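Local coordinates for PlaB phospholipase (Legionella pneumophila, PDB 6ZTI), which probably hydrolyses phospholipids as an alpha/beta-hydrolase virulence factor, with its activity controlled by NAD(H)-mediated tetramerization, at residues C96-T101 / L126-P131; V67-I72 / G103-K108; S179-D184 / T251-M256. One frame throughout, in Å; residues are numbered along the deposited sequence.

Contact 1 of 3, residues C96-T101 / L126-P131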
ATOM      1  N   CYS B  96      -3.584  42.357   5.357  1.00  9.97           N
ATOM      2  CA  CYS B  96      -2.674  41.223   5.300  1.00 16.50           C
ATOM      3  C   CYS B  96      -1.966  41.238   3.960  1.00 16.29           C
ATOM      4  O   CYS B  96      -2.614  41.327   2.915  1.00 15.05           O
ATOM      5  CB  CYS B  96      -3.396  39.883   5.466  1.00 18.45           C
ATOM      6  SG  CYS B  96      -3.771  39.475   7.160  1.00 25.50           S
ATOM      7  N   ILE B  97      -0.646  41.181   3.997  1.00 12.36           N
ATOM      8  CA  ILE B  97       0.166  40.961   2.815  1.00  9.23           C
ATOM      9  C   ILE B  97       0.723  39.554   2.952  1.00  9.15           C
ATOM     10  O   ILE B  97       1.510  39.275   3.863  1.00 14.18           O
ATOM     11  CB  ILE B  97       1.278  42.008   2.685  1.00 12.76           C
ATOM     12  CG1 ILE B  97       0.676  43.418   2.577  1.00 13.54           C
ATOM     13  CG2 ILE B  97       2.144  41.697   1.496  1.00 15.06           C
ATOM     14  CD1 ILE B  97       1.690  44.535   2.794  1.00 15.38           C
ATOM     15  N   THR B  98       0.297  38.658   2.074  1.00 11.58           N
ATOM     16  CA  THR B  98       0.627  37.247   2.175  1.00 10.82           C
ATOM     17  C   THR B  98       1.479  36.815   0.990  1.00  9.80           C
ATOM     18  O   THR B  98       1.474  37.443  -0.069  1.00 14.57           O
ATOM     19  CB  THR B  98      -0.651  36.394   2.229  1.00 10.73           C
ATOM     20  OG1 THR B  98      -1.222  36.322   0.919  1.00 13.69           O
ATOM     21  CG2 THR B  98      -1.697  37.001   3.190  1.00 12.82           C
ATOM     22  N   HIS B  99       2.212  35.721   1.183  1.00  8.30           N
ATOM     23  CA  HIS B  99       3.006  35.105   0.134  1.00  8.09           C
ATOM     24  C   HIS B  99       2.733  33.611   0.158  1.00 10.63           C
ATOM     25  O   HIS B  99       2.626  33.003   1.230  1.00  9.50           O
ATOM     26  CB  HIS B  99       4.512  35.396   0.312  1.00  9.81           C
ATOM     27  CG  HIS B  99       5.385  34.795  -0.750  1.00  9.45           C
ATOM     28  ND1 HIS B  99       6.404  33.914  -0.460  1.00  9.09           N
ATOM     29  CD2 HIS B  99       5.394  34.949  -2.097  1.00 13.16           C
ATOM     30  CE1 HIS B  99       7.000  33.547  -1.582  1.00 12.12           C
ATOM     31  NE2 HIS B  99       6.408  34.162  -2.591  1.00 11.00           N
ATOM     32  N   SER B 100       2.570  33.038  -1.031  1.00 10.56           N
ATOM     33  CA  SER B 100       2.441  31.598  -1.204  1.00  9.24           C
ATOM     34  C   SER B 100       1.298  31.069  -0.339  1.00 10.32           C
ATOM     35  O   SER B 100       0.152  31.503  -0.510  1.00 11.47           O
ATOM     36  CB  SER B 100       3.815  30.975  -0.924  1.00 11.79           C
ATOM     37  OG  SER B 100       3.805  29.580  -1.123  1.00 25.93           O
ATOM     38  N   THR B 101       1.562  30.135   0.572  1.00 13.36           N
ATOM     39  CA  THR B 101       0.488  29.512   1.339  1.00 11.64           C
ATOM     40  C   THR B 101      -0.229  30.494   2.250  1.00 11.79           C
ATOM     41  O   THR B 101      -1.363  30.226   2.659  1.00  7.93           O
ATOM     42  CB  THR B 101       1.048  28.355   2.178  1.00 15.46           C
ATOM     43  OG1 THR B 101       2.013  27.632   1.413  1.00 24.40           O
ATOM     44  CG2 THR B 101      -0.068  27.401   2.586  1.00 24.89           C
ATOM     45  N   LEU B 126      -6.712  42.420   1.653  1.00 13.92           N
ATOM     46  CA  LEU B 126      -6.030  41.137   1.503  1.00 16.16           C
ATOM     47  C   LEU B 126      -5.235  41.209   0.210  1.00 12.89           C
ATOM     48  O   LEU B 126      -5.813  41.246  -0.881  1.00  8.86           O
ATOM     49  CB  LEU B 126      -7.013  39.971   1.495  1.00 10.21           C
ATOM     50  CG  LEU B 126      -6.396  38.596   1.214  1.00 13.68           C
ATOM     51  CD1 LEU B 126      -5.229  38.324   2.158  1.00 14.34           C
ATOM     52  CD2 LEU B 126      -7.436  37.497   1.329  1.00 16.27           C
ATOM     53  N   ILE B 127      -3.913  41.262   0.342  1.00 10.53           N
ATOM     54  CA  ILE B 127      -2.995  41.364  -0.781  1.00  7.97           C
ATOM     55  C   ILE B 127      -2.210  40.061  -0.816  1.00 10.78           C
ATOM     56  O   ILE B 127      -1.310  39.849  -0.000  1.00 10.96           O
ATOM     57  CB  ILE B 127      -2.069  42.580  -0.656  1.00 12.60           C
ATOM     58  CG1 ILE B 127      -2.900  43.854  -0.488  1.00 13.53           C
ATOM     59  CG2 ILE B 127      -1.154  42.671  -1.883  1.00 12.35           C
ATOM     60  CD1 ILE B 127      -2.085  45.094  -0.146  1.00 15.40           C
ATOM     61  N   MET B 128      -2.560  39.186  -1.754  1.00  8.16           N
ATOM     62  CA  MET B 128      -1.956  37.865  -1.886  1.00 10.38           C
ATOM     63  C   MET B 128      -0.896  37.900  -2.973  1.00  7.83           C
ATOM     64  O   MET B 128      -1.201  38.234  -4.120  1.00 10.34           O
ATOM     65  CB  MET B 128      -3.023  36.826  -2.234  1.00  8.60           C
ATOM     66  CG  MET B 128      -3.944  36.474  -1.076  1.00  8.73           C
ATOM     67  SD  MET B 128      -5.335  35.494  -1.651  1.00 10.30           S
ATOM     68  CE  MET B 128      -6.358  36.789  -2.349  1.00  7.56           C
ATOM     69  N   LEU B 129       0.341  37.546  -2.613  1.00  8.61           N
ATOM     70  CA  LEU B 129       1.457  37.472  -3.545  1.00  6.50           C
ATOM     71  C   LEU B 129       1.716  36.011  -3.902  1.00  7.71           C
ATOM     72  O   LEU B 129       1.989  35.185  -3.019  1.00  7.92           O
ATOM     73  CB  LEU B 129       2.715  38.104  -2.946  1.00  7.77           C
ATOM     74  CG  LEU B 129       2.577  39.496  -2.318  1.00  9.18           C
ATOM     75  CD1 LEU B 129       3.880  39.983  -1.666  1.00 17.36           C
ATOM     76  CD2 LEU B 129       2.116  40.510  -3.357  1.00 19.59           C
ATOM     77  N   ALA B 130       1.629  35.699  -5.197  1.00  8.32           N
ATOM     78  CA  ALA B 130       1.794  34.347  -5.729  1.00  7.62           C
ATOM     79  C   ALA B 130       1.134  33.304  -4.832  1.00  7.78           C
ATOM     80  O   ALA B 130       1.777  32.312  -4.467  1.00  6.74           O
ATOM     81  CB  ALA B 130       3.275  34.017  -5.905  1.00  5.66           C
ATOM     82  N   PRO B 131      -0.139  33.485  -4.479  1.00 11.63           N
ATOM     83  CA  PRO B 131      -0.815  32.516  -3.605  1.00  9.28           C
ATOM     84  C   PRO B 131      -1.121  31.219  -4.321  1.00  5.30           C
ATOM     85  O   PRO B 131      -1.520  31.221  -5.488  1.00  9.39           O
ATOM     86  CB  PRO B 131      -2.114  33.233  -3.236  1.00  8.74           C
ATOM     87  CG  PRO B 131      -2.413  34.006  -4.481  1.00  9.67           C
ATOM     88  CD  PRO B 131      -1.078  34.507  -4.972  1.00  9.36           C
TER
HETATM   89  O   HOH W   1      -0.143  34.784  -1.119  1.00 13.01           O
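Cys-96 and Ile-127 open a run of backbone hydrogen bonds between two parallel strands. Ile-127 N donates to Cys-96 O and Thr-98 N to Ile-127 O, then Leu-129 N to Thr-98 O at 2.8 Å and Ser-100 N to Leu-129 O at 3.0 Å. A water enters where the strands end: it donates to Leu-129 O at 2.9 Å and shares a hydrogen bond of 2.8 Å with Thr-98 OG1, so Leu-129 O accepts twice.

These are inner strands of the parallel alpha/beta-hydrolase sheet. Just past strand 93-99 the backbone turns sharply at Ser-100 (phi 55°, psi -121°) within Thr-His-Ser-Thr-Gly, consistent with the nucleophile elbow of this fold; Ser-100 OG has a weak hydrogen bond with His-266 NE2.

The apolar contacts divide between the sheet faces. Ile-97 CG2 meets Leu-129 CD1 at 4.0 Å, on the face where helix 286-296 covers Ile-97 and Ile-127. On the other, toward helix 102-114, Thr-98 CG2 lies 3.9 Å from Leu-126 CD1. With chi1 at 76°, Thr-98 OG1 sits between its own N and carbonyl carbon, 3.4 Å from Met-128 CG.

Contact 2 of 3, residues V67-I72 / G103-K108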
ATOM      1  N   VAL B  67       0.696  19.663  11.926  1.00 14.75           N
ATOM      2  CA  VAL B  67      -0.029  20.928  11.851  1.00 13.68           C
ATOM      3  C   VAL B  67      -0.778  21.001  10.530  1.00 24.94           C
ATOM      4  O   VAL B  67      -0.222  20.694   9.469  1.00 23.93           O
ATOM      5  CB  VAL B  67       0.938  22.113  12.019  1.00 22.89           C
ATOM      6  CG1 VAL B  67       0.220  23.440  11.815  1.00 19.20           C
ATOM      7  CG2 VAL B  67       1.598  22.047  13.396  1.00 24.82           C
ATOM      8  N   THR B  68      -2.048  21.394  10.598  1.00 24.82           N
ATOM      9  CA  THR B  68      -2.911  21.506   9.434  1.00 20.12           C
ATOM     10  C   THR B  68      -3.197  22.972   9.111  1.00 17.01           C
ATOM     11  O   THR B  68      -2.982  23.876   9.928  1.00 18.16           O
ATOM     12  CB  THR B  68      -4.236  20.763   9.661  1.00 19.16           C
ATOM     13  OG1 THR B  68      -5.031  21.488  10.608  1.00 21.68           O
ATOM     14  CG2 THR B  68      -3.996  19.334  10.182  1.00 23.42           C
ATOM     15  N   VAL B  69      -3.704  23.198   7.893  1.00 16.52           N
ATOM     16  CA  VAL B  69      -4.122  24.541   7.497  1.00 15.43           C
ATOM     17  C   VAL B  69      -5.221  25.039   8.428  1.00 13.18           C
ATOM     18  O   VAL B  69      -5.244  26.212   8.818  1.00 15.89           O
ATOM     19  CB  VAL B  69      -4.560  24.543   6.018  1.00 11.19           C
ATOM     20  CG1 VAL B  69      -5.169  25.879   5.610  1.00 11.25           C
ATOM     21  CG2 VAL B  69      -3.375  24.233   5.129  1.00 17.13           C
ATOM     22  N   ASP B  70      -6.132  24.148   8.819  1.00 14.81           N
ATOM     23  CA  ASP B  70      -7.130  24.482   9.827  1.00 13.68           C
ATOM     24  C   ASP B  70      -6.480  24.961  11.125  1.00 16.41           C
ATOM     25  O   ASP B  70      -6.890  25.980  11.695  1.00 13.45           O
ATOM     26  CB  ASP B  70      -7.999  23.260  10.095  1.00 20.83           C
ATOM     27  CG  ASP B  70      -8.993  23.488  11.217  1.00 21.62           C
ATOM     28  OD1 ASP B  70      -9.912  24.314  11.027  1.00 20.20           O
ATOM     29  OD2 ASP B  70      -8.860  22.829  12.271  1.00 25.26           O
ATOM     30  N   ASP B  71      -5.493  24.207  11.626  1.00 11.39           N
ATOM     31  CA  ASP B  71      -4.738  24.594  12.817  1.00 16.38           C
ATOM     32  C   ASP B  71      -4.137  25.989  12.679  1.00 13.69           C
ATOM     33  O   ASP B  71      -4.206  26.806  13.605  1.00 13.25           O
ATOM     34  CB  ASP B  71      -3.596  23.603  13.082  1.00 21.07           C
ATOM     35  CG  ASP B  71      -4.058  22.191  13.441  1.00 28.97           C
ATOM     36  OD1 ASP B  71      -5.250  21.952  13.759  1.00 22.76           O
ATOM     37  OD2 ASP B  71      -3.171  21.304  13.405  1.00 19.30           O
ATOM     38  N   ILE B  72      -3.504  26.265  11.533  1.00 12.43           N
ATOM     39  CA  ILE B  72      -2.784  27.520  11.378  1.00  9.96           C
ATOM     40  C   ILE B  72      -3.756  28.690  11.319  1.00  9.60           C
ATOM     41  O   ILE B  72      -3.477  29.766  11.850  1.00  9.65           O
ATOM     42  CB  ILE B  72      -1.889  27.473  10.127  1.00  9.46           C
ATOM     43  CG1 ILE B  72      -0.792  26.416  10.296  1.00 15.57           C
ATOM     44  CG2 ILE B  72      -1.263  28.831   9.856  1.00 13.08           C
ATOM     45  CD1 ILE B  72      -0.140  26.007   8.986  1.00 17.79           C
ATOM     46  N   GLY B 103      -1.751  33.082   1.618  1.00 10.55           N
ATOM     47  CA  GLY B 103      -3.004  33.475   1.013  1.00 11.54           C
ATOM     48  C   GLY B 103      -4.117  32.519   1.392  1.00 10.16           C
ATOM     49  O   GLY B 103      -5.073  32.885   2.077  1.00  8.25           O
ATOM     50  N   PRO B 104      -4.005  31.266   0.950  1.00  8.84           N
ATOM     51  CA  PRO B 104      -4.964  30.239   1.369  1.00 14.62           C
ATOM     52  C   PRO B 104      -5.239  30.216   2.859  1.00 13.27           C
ATOM     53  O   PRO B 104      -6.367  29.913   3.268  1.00 10.18           O
ATOM     54  CB  PRO B 104      -4.285  28.943   0.911  1.00 20.59           C
ATOM     55  CG  PRO B 104      -3.527  29.328  -0.294  1.00 12.15           C
ATOM     56  CD  PRO B 104      -3.052  30.753  -0.051  1.00 11.04           C
ATOM     57  N   ILE B 105      -4.244  30.529   3.681  1.00 11.88           N
ATOM     58  CA  ILE B 105      -4.403  30.418   5.132  1.00 11.74           C
ATOM     59  C   ILE B 105      -5.304  31.529   5.653  1.00 10.03           C
ATOM     60  O   ILE B 105      -6.239  31.285   6.427  1.00  9.30           O
ATOM     61  CB  ILE B 105      -3.023  30.432   5.817  1.00 10.43           C
ATOM     62  CG1 ILE B 105      -2.388  29.049   5.731  1.00  9.44           C
ATOM     63  CG2 ILE B 105      -3.123  30.859   7.280  1.00 17.33           C
ATOM     64  CD1 ILE B 105      -0.870  29.033   5.916  1.00 20.11           C
ATOM     65  N   VAL B 106      -5.051  32.766   5.220  1.00  8.37           N
ATOM     66  CA  VAL B 106      -5.912  33.872   5.618  1.00 13.89           C
ATOM     67  C   VAL B 106      -7.322  33.687   5.068  1.00 11.55           C
ATOM     68  O   VAL B 106      -8.299  34.081   5.719  1.00 12.36           O
ATOM     69  CB  VAL B 106      -5.292  35.208   5.175  1.00 13.27           C
ATOM     70  CG1 VAL B 106      -6.260  36.366   5.413  1.00 18.45           C
ATOM     71  CG2 VAL B 106      -3.991  35.443   5.937  1.00 11.83           C
ATOM     72  N   ARG B 107      -7.462  33.073   3.887  1.00 11.43           N
ATOM     73  CA  ARG B 107      -8.793  32.823   3.346  1.00  7.78           C
ATOM     74  C   ARG B 107      -9.538  31.763   4.150  1.00  8.01           C
ATOM     75  O   ARG B 107     -10.762  31.826   4.268  1.00 15.13           O
ATOM     76  CB  ARG B 107      -8.710  32.402   1.884  1.00  8.12           C
ATOM     77  CG  ARG B 107      -8.238  33.517   0.925  1.00  7.83           C
ATOM     78  CD  ARG B 107      -8.658  33.226  -0.479  1.00 14.59           C
ATOM     79  NE  ARG B 107      -8.067  32.003  -1.012  1.00 13.67           N
ATOM     80  CZ  ARG B 107      -8.739  30.921  -1.397  1.00  8.31           C
ATOM     81  NH1 ARG B 107     -10.067  30.846  -1.306  1.00 12.94           N
ATOM     82  NH2 ARG B 107      -8.059  29.890  -1.880  1.00  9.52           N
ATOM     83  N   LYS B 108      -8.826  30.757   4.663  1.00  7.94           N
ATOM     84  CA  LYS B 108      -9.433  29.783   5.559  1.00  8.32           C
ATOM     85  C   LYS B 108      -9.830  30.427   6.884  1.00  9.13           C
ATOM     86  O   LYS B 108     -10.891  30.120   7.443  1.00  9.07           O
ATOM     87  CB  LYS B 108      -8.452  28.632   5.786  1.00  8.59           C
ATOM     88  CG  LYS B 108      -8.932  27.569   6.742  1.00  8.87           C
ATOM     89  CD  LYS B 108     -10.144  26.810   6.243  1.00  9.29           C
ATOM     90  CE  LYS B 108     -10.523  25.691   7.225  1.00 13.42           C
ATOM     91  NZ  LYS B 108     -11.789  25.038   6.878  1.00 21.88           N
TER
HETATM   92  O   HOH W   2     -11.761  23.226   9.037  1.00 20.22           O
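Ile-72 and Ile-105 make the closest apolar contact between 67-72 and 103-108: Ile-72 CG2 lies 3.8 Å from Ile-105 CG2 and also touches Ile-105 CD1, the two side chains passing at a slant. Alongside, Val-69 CG1 reaches Ile-105 CG1 at 4.2 Å and the CG methylene of Lys-108 at 4.3 Å. Lys-108 therefore takes part with its aliphatic stem as well as its charge. Tyr-60, at the end of strand 55-60, touches both isoleucines, and Trp-165 of helix 160-166 packs on Val-69.

The polar link is indirect. Lys-108 has CG anti to its backbone N (chi1 178°) and its chain is bent at chi2; it crosses Asp-70 at a slant, with Lys-108 NZ 4.6 Å from Asp-70 OD1. A water fills in, accepting from Lys-108 NZ at 2.8 Å and donating to Asp-70 OD1 at 2.9 Å. The stronger partner of that carboxylate is Arg-351 of the second subunit, in a salt bridge; the nearby lysine should add to the positive surroundings of Asp-70.

A capping box starts helix 69-89. Asp-71 N donates to Thr-68 OG1 at 2.9 Å, and Thr-68 N returns a bond to Asp-71 OD2, approaching from 53° out of the carboxylate plane. Asp-71 OD2 also forms a salt bridge with Arg-461 of the second subunit, so the helix start belongs to the assembly interface too.

Helix 69-89 leads from strand 55-60 across strand 16-21 to strand 93-99, and helix 102-114 leads on from there to strand 123-129. Neighbouring helices laid side by side on one face of a parallel sheet by successive beta-alpha-beta crossovers belong to the parallel alpha/beta architecture, here that of the alpha/beta-hydrolase fold.

Contact 3 of 3, residues S179-D184 / T251-M256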
ATOM      1  N   SER B 179     -16.596  27.167  -1.148  1.00 14.66           N
ATOM      2  CA  SER B 179     -17.137  28.152  -0.218  1.00 15.91           C
ATOM      3  C   SER B 179     -16.959  29.565  -0.760  1.00 16.09           C
ATOM      4  O   SER B 179     -17.884  30.385  -0.702  1.00 15.66           O
ATOM      5  CB  SER B 179     -16.459  28.020   1.146  1.00 13.35           C
ATOM      6  OG  SER B 179     -17.109  28.816   2.125  1.00 15.04           O
ATOM      7  N   TRP B 180     -15.780  29.866  -1.313  1.00 13.59           N
ATOM      8  CA  TRP B 180     -15.477  31.241  -1.691  1.00 10.50           C
ATOM      9  C   TRP B 180     -16.271  31.694  -2.900  1.00 13.68           C
ATOM     10  O   TRP B 180     -16.300  32.898  -3.179  1.00 12.12           O
ATOM     11  CB  TRP B 180     -13.972  31.410  -1.923  1.00 10.30           C
ATOM     12  CG  TRP B 180     -13.295  31.942  -0.697  1.00  9.50           C
ATOM     13  CD1 TRP B 180     -13.044  31.260   0.457  1.00 10.45           C
ATOM     14  CD2 TRP B 180     -12.812  33.280  -0.485  1.00 11.24           C
ATOM     15  NE1 TRP B 180     -12.428  32.081   1.365  1.00 12.12           N
ATOM     16  CE2 TRP B 180     -12.285  33.329   0.817  1.00 11.25           C
ATOM     17  CE3 TRP B 180     -12.781  34.436  -1.269  1.00 12.26           C
ATOM     18  CZ2 TRP B 180     -11.721  34.486   1.352  1.00 12.95           C
ATOM     19  CZ3 TRP B 180     -12.214  35.592  -0.736  1.00 10.93           C
ATOM     20  CH2 TRP B 180     -11.697  35.608   0.558  1.00 11.49           C
ATOM     21  N   LEU B 181     -16.935  30.772  -3.606  1.00 16.05           N
ATOM     22  CA  LEU B 181     -17.854  31.179  -4.663  1.00 17.33           C
ATOM     23  C   LEU B 181     -18.923  32.139  -4.151  1.00 20.03           C
ATOM     24  O   LEU B 181     -19.391  33.000  -4.904  1.00 25.54           O
ATOM     25  CB  LEU B 181     -18.507  29.948  -5.296  1.00 12.26           C
ATOM     26  CG  LEU B 181     -17.531  29.124  -6.131  1.00 16.81           C
ATOM     27  CD1 LEU B 181     -18.047  27.738  -6.361  1.00 15.30           C
ATOM     28  CD2 LEU B 181     -17.259  29.809  -7.477  1.00 18.05           C
ATOM     29  N   ASP B 182     -19.314  32.022  -2.885  1.00 18.44           N
ATOM     30  CA  ASP B 182     -20.389  32.832  -2.322  1.00 24.73           C
ATOM     31  C   ASP B 182     -19.914  34.154  -1.724  1.00 22.24           C
ATOM     32  O   ASP B 182     -20.745  34.940  -1.258  1.00 25.92           O
ATOM     33  CB  ASP B 182     -21.130  32.033  -1.241  1.00 31.86           C
ATOM     34  CG  ASP B 182     -21.664  30.717  -1.759  1.00 45.35           C
ATOM     35  OD1 ASP B 182     -22.284  30.717  -2.844  1.00 57.50           O
ATOM     36  OD2 ASP B 182     -21.450  29.683  -1.088  1.00 65.56           O
ATOM     37  N   TYR B 183     -18.615  34.422  -1.714  1.00 17.71           N
ATOM     38  CA  TYR B 183     -18.103  35.636  -1.091  1.00 15.68           C
ATOM     39  C   TYR B 183     -18.325  36.854  -1.986  1.00 15.89           C
ATOM     40  O   TYR B 183     -18.250  36.771  -3.219  1.00 17.15           O
ATOM     41  CB  TYR B 183     -16.608  35.507  -0.816  1.00 16.24           C
ATOM     42  CG  TYR B 183     -16.213  34.711   0.416  1.00 12.81           C
ATOM     43  CD1 TYR B 183     -16.704  33.433   0.647  1.00 13.83           C
ATOM     44  CD2 TYR B 183     -15.311  35.244   1.339  1.00  9.77           C
ATOM     45  CE1 TYR B 183     -16.308  32.705   1.772  1.00 11.60           C
ATOM     46  CE2 TYR B 183     -14.911  34.530   2.448  1.00 15.37           C
ATOM     47  CZ  TYR B 183     -15.413  33.271   2.658  1.00 14.41           C
ATOM     48  OH  TYR B 183     -15.004  32.596   3.766  1.00 16.52           O
ATOM     49  N   ASP B 184     -18.580  38.004  -1.351  1.00 11.76           N
ATOM     50  CA  ASP B 184     -18.506  39.315  -2.011  1.00 13.82           C
ATOM     51  C   ASP B 184     -17.716  40.218  -1.074  1.00 10.46           C
ATOM     52  O   ASP B 184     -18.285  40.961  -0.271  1.00 15.14           O
ATOM     53  CB  ASP B 184     -19.863  39.903  -2.339  1.00 12.74           C
ATOM     54  CG  ASP B 184     -19.776  40.998  -3.411  1.00  9.98           C
ATOM     55  OD1 ASP B 184     -18.684  41.578  -3.595  1.00 15.44           O
ATOM     56  OD2 ASP B 184     -20.788  41.287  -4.081  1.00 20.09           O
ATOM     57  N   THR B 251     -21.232  28.626 -11.983  1.00 12.65           N
ATOM     58  CA  THR B 251     -21.204  29.709 -11.015  1.00 16.60           C
ATOM     59  C   THR B 251     -19.788  30.257 -10.981  1.00 14.86           C
ATOM     60  O   THR B 251     -18.811  29.525 -11.173  1.00 14.79           O
ATOM     61  CB  THR B 251     -21.647  29.259  -9.616  1.00 15.76           C
ATOM     62  OG1 THR B 251     -20.777  28.234  -9.139  1.00 30.25           O
ATOM     63  CG2 THR B 251     -23.071  28.717  -9.646  1.00 22.35           C
ATOM     64  N   ARG B 252     -19.684  31.557 -10.772  1.00 17.33           N
ATOM     65  CA  ARG B 252     -18.408  32.241 -10.838  1.00  8.15           C
ATOM     66  C   ARG B 252     -18.223  33.112  -9.604  1.00 13.66           C
ATOM     67  O   ARG B 252     -19.187  33.649  -9.050  1.00 17.58           O
ATOM     68  CB  ARG B 252     -18.337  33.079 -12.124  1.00 15.40           C
ATOM     69  CG  ARG B 252     -16.970  33.462 -12.512  1.00 17.39           C
ATOM     70  CD  ARG B 252     -16.944  34.144 -13.852  1.00 15.58           C
ATOM     71  NE  ARG B 252     -15.711  34.900 -13.992  1.00 17.26           N
ATOM     72  CZ  ARG B 252     -14.552  34.394 -14.393  1.00 11.78           C
ATOM     73  NH1 ARG B 252     -14.446  33.118 -14.730  1.00 22.35           N
ATOM     74  NH2 ARG B 252     -13.493  35.184 -14.470  1.00 22.80           N
ATOM     75  N   THR B 253     -16.973  33.242  -9.172  1.00 11.50           N
ATOM     76  CA  THR B 253     -16.651  34.145  -8.083  1.00 13.06           C
ATOM     77  C   THR B 253     -16.895  35.586  -8.518  1.00  9.84           C
ATOM     78  O   THR B 253     -16.950  35.896  -9.708  1.00 10.09           O
ATOM     79  CB  THR B 253     -15.189  33.995  -7.670  1.00 11.32           C
ATOM     80  OG1 THR B 253     -14.356  34.183  -8.822  1.00 10.15           O
ATOM     81  CG2 THR B 253     -14.918  32.636  -7.095  1.00  8.01           C
ATOM     82  N   GLN B 254     -17.023  36.471  -7.536  1.00 15.41           N
ATOM     83  CA  GLN B 254     -17.080  37.888  -7.826  1.00 12.00           C
ATOM     84  C   GLN B 254     -15.727  38.346  -8.354  1.00 13.90           C
ATOM     85  O   GLN B 254     -14.704  37.727  -8.067  1.00  8.14           O
ATOM     86  CB  GLN B 254     -17.456  38.670  -6.573  1.00 15.14           C
ATOM     87  CG  GLN B 254     -18.862  38.379  -6.087  1.00 20.41           C
ATOM     88  CD  GLN B 254     -19.909  38.797  -7.095  1.00 31.21           C
ATOM     89  OE1 GLN B 254     -20.699  37.977  -7.575  1.00 30.03           O
ATOM     90  NE2 GLN B 254     -19.917  40.078  -7.426  1.00 23.88           N
ATOM     91  N   PRO B 255     -15.697  39.418  -9.138  1.00 10.04           N
ATOM     92  CA  PRO B 255     -14.418  39.904  -9.662  1.00 10.42           C
ATOM     93  C   PRO B 255     -13.444  40.231  -8.542  1.00 13.48           C
ATOM     94  O   PRO B 255     -13.799  40.869  -7.546  1.00 14.74           O
ATOM     95  CB  PRO B 255     -14.811  41.170 -10.439  1.00 15.66           C
ATOM     96  CG  PRO B 255     -16.265  41.019 -10.736  1.00 16.81           C
ATOM     97  CD  PRO B 255     -16.829  40.261  -9.572  1.00 15.64           C
ATOM     98  N   MET B 256     -12.197  39.817  -8.725  1.00  7.71           N
ATOM     99  CA  MET B 256     -11.115  40.203  -7.833  1.00 11.99           C
ATOM    100  C   MET B 256      -9.949  40.744  -8.647  1.00 13.64           C
ATOM    101  O   MET B 256      -9.604  40.195  -9.700  1.00 11.82           O
ATOM    102  CB  MET B 256     -10.640  39.015  -6.978  1.00  8.44           C
ATOM    103  CG  MET B 256      -9.621  39.405  -5.902  1.00  9.64           C
ATOM    104  SD  MET B 256      -9.120  38.083  -4.751  1.00 14.90           S
ATOM    105  CE  MET B 256     -10.690  37.721  -3.955  1.00  7.69           C
TER
HETATM  106  O   HOH W   3     -16.837  35.285  -4.798  1.00 11.04           O
HETATM  107  O   HOH W   4     -20.374  34.783  -6.978  1.00 25.69           O
HETATM  108  O   HOH W   5     -18.049  42.602  -6.007  1.00 16.75           O
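Leu-181 and Thr-253 bring the backbones closest, their CA atoms 4.7 Å apart, where a type I turn from Trp-180 to Tyr-183 faces the chain leaving strand 245-252. Waters, rather than direct backbone bonds, join the two. One accepts from Gln-254 N at 3.0 Å and can donate to Trp-180 O and, at 2.6 Å, to Tyr-183 O. A second lies between Leu-181 O and Arg-252 O. Neither water has protons enough for every acceptor near it, so its hydrogen bonds are probably shared.

Leu-181 supplies the apolar centre. Its branches divide the work: CD2 rests 3.7 Å from Thr-253 CG2, and CD1 lies 3.9 Å from Thr-251 OG1, the leucine crossing each threonine at about a right angle. Thr-253 turns its methyl to this contact while its OG1 is held by Met-228 O and Tyr-230 N.

The contact ties the turn after helix 171-180 to the passage between the protein's two large sheets: strand 245-252 belongs to the mixed sheet, and strand 257-261, just beyond, is the outermost strand, within this chain, of the parallel alpha/beta-hydrolase sheet.

Toward the inside, Met-256 bends at chi3 (-63°), and its CE touches Trp-180 CZ3 at 4.1 Å, the side chains again crossing at about a right angle. Tyr-183 CE2 lies over one face of the Trp-180 ring, offset toward the rim, and Arg-107 makes a cation-pi contact with the same indole.

At the outer end Gln-254 CG presses on Tyr-183 O at 3.3 Å. Its amide slants past Asp-184, the planes 37° apart and Gln-254 NE2 3.7 Å from Asp-184 OD2; a third water donates to Asp-184 OD1 and takes a weak bond from Gln-254 NE2.

Contacts 1 and 2 share the chain around strand 93-99 and helix 102-114: one joins that strand to its neighbour within the sheet, the other joins the helix to its neighbour, helix 69-89. Val-106 of helix 102-114 packs on Thr-98 and Leu-126 of contact 1. Contact 1 is wholly buried and relies on direct backbone bonds; contact 2 combines an apolar seam with charges turned to another subunit. Contact 3, partly buried with an exposed glutamine, joins a turn to the chain leaving a strand, by side-chain packing and bridging waters. It still reaches the other two: Met-256 SD lies 3.9 Å from Met-128 CE, and Trp-180 NE1 lies 3.4 Å from Arg-107 O.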